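Local coordinates for GNA33 (Neisseria gonorrhoeae FA 1090, PDB 2G5D), which probably cleaves the glycosidic bond between N-acetylmuramic acid and N-acetylglucosamine in peptidoglycan as a lytic transglycosylase, forming a 1,6-anhydro bond in the N-acetylmuramic acid, at residues 280-283 against 284-287. Sequence-based numbering, arbitrary orientation.
Sequences YLKL and GQTS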
loop_
_atom_site.group_PDB
_atom_site.type_symbol
_atom_site.label_atom_id
_atom_site.label_comp_id
_atom_site.label_asym_id
_atom_site.label_seq_id
_atom_site.Cartn_x
_atom_site.Cartn_y
_atom_site.Cartn_z
ATOM N N TYR A 280 24.050 11.556 12.414
ATOM C CA TYR A 280 23.283 12.759 12.720
ATOM C C TYR A 280 22.222 12.540 13.787
ATOM O O TYR A 280 22.030 13.382 14.661
ATOM C CB TYR A 280 22.648 13.308 11.439
ATOM C CG TYR A 280 23.641 13.519 10.315
ATOM C CD1 TYR A 280 23.343 13.121 9.007
ATOM C CD2 TYR A 280 24.890 14.110 10.565
ATOM C CE1 TYR A 280 24.260 13.315 7.974
ATOM C CE2 TYR A 280 25.812 14.298 9.546
ATOM C CZ TYR A 280 25.495 13.902 8.259
ATOM O OH TYR A 280 26.410 14.088 7.263
ATOM N N LEU A 281 21.526 11.413 13.695
ATOM C CA LEU A 281 20.589 10.983 14.728
ATOM C C LEU A 281 20.894 9.546 15.122
ATOM O O LEU A 281 21.583 8.835 14.391
ATOM C CB LEU A 281 19.147 11.071 14.221
ATOM C CG LEU A 281 18.442 12.422 14.150
ATOM C CD1 LEU A 281 17.035 12.220 13.613
ATOM C CD2 LEU A 281 18.400 13.114 15.512
ATOM N N LYS A 282 20.386 9.130 16.280
ATOM C CA LYS A 282 20.362 7.717 16.650
ATOM C C LYS A 282 19.143 7.067 15.975
ATOM O O LYS A 282 18.116 7.730 15.772
ATOM C CB LYS A 282 20.314 7.558 18.170
ATOM C CG LYS A 282 21.494 8.198 18.887
ATOM C CD LYS A 282 21.695 7.647 20.291
ATOM C CE LYS A 282 23.029 8.111 20.867
ATOM N NZ LYS A 282 23.335 7.474 22.182
ATOM N N LEU A 283 19.259 5.788 15.620
ATOM C CA LEU A 283 18.195 5.076 14.882
ATOM C C LEU A 283 16.959 4.786 15.751
ATOM O O LEU A 283 16.195 3.856 15.485
ATOM C CB LEU A 283 18.744 3.784 14.252
ATOM C CG LEU A 283 17.939 3.073 13.153
ATOM C CD1 LEU A 283 18.300 3.599 11.772
ATOM C CD2 LEU A 283 18.154 1.561 13.221
ATOM N N GLY A 284 16.783 5.582 16.801
ATOM C CA GLY A 284 15.597 5.527 17.647
ATOM C C GLY A 284 14.788 6.794 17.446
ATOM O O GLY A 284 13.582 6.822 17.708
ATOM N N GLN A 285 15.471 7.840 16.975
ATOM C CA GLN A 285 14.858 9.140 16.689
ATOM C C GLN A 285 14.656 9.313 15.187
ATOM O O GLN A 285 14.335 10.409 14.712
ATOM C CB GLN A 285 15.747 10.265 17.213
ATOM C CG GLN A 285 16.537 9.912 18.462
ATOM C CD GLN A 285 17.618 10.926 18.758
ATOM O OE1 GLN A 285 18.751 10.565 19.084
ATOM N NE2 GLN A 285 17.276 12.209 18.633
ATOM N N THR A 286 14.839 8.211 14.465
ATOM C CA THR A 286 14.759 8.133 13.004
ATOM C C THR A 286 13.311 8.208 12.449
ATOM O O THR A 286 13.053 8.018 11.252
ATOM C CB THR A 286 15.580 6.897 12.528
ATOM O OG1 THR A 286 16.814 7.358 11.970
ATOM C CG2 THR A 286 14.842 6.012 11.518
ATOM N N SER A 287 12.383 8.533 13.333
ATOM C CA SER A 287 10.992 8.755 12.983
ATOM C C SER A 287 10.869 9.980 12.073
ATOM O O SER A 287 11.741 10.853 12.066
ATOM C CB SER A 287 10.205 8.996 14.267
ATOM O OG SER A 287 10.971 8.578 15.398
#
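A beta turn over Lys282 to Gln285 folds the surface loop between helices 271-276 and 288-297 back on itself, within the MltA-specific insert. Its closing hydrogen bond runs from Gln285 N to Lys282 O (2.9 Å, 157° at the hydrogen), the donor standing 43° above the carbonyl plane. Leu283 and Gly284 occupy the turn's two central positions; glycine brings no side chain to the exposed bend.

Glutamine is long enough to reach back across the turn: chi1 of -32°, well off a staggered value, keeps CG beside the backbone N, and the extended chain carries the amide to two neighbours. Gln285 NE2 lies 3.4 Å from Leu281 CD2, while Gln285 OE1 sits 3.5 Å from Lys282 CB. Leu281 CD1 comes within 3.4 Å of Gln285 O; leucine's branched end suits a place between Gln285 and Met275 of the preceding helix. Lys282 suits its exposed position, its first methylenes passing the amide while the ammonium leads away. Thr286 OG1 approaches Leu283 CA at 3.9 Å, and this hydroxyl hydrogen-bonds to Gly272 O, tying the loop to helix 271-276.

The backbone bond thus closes the turn, whereas the glutamine amide meets the side-chain carbons of Leu281 and Lys282 by packing.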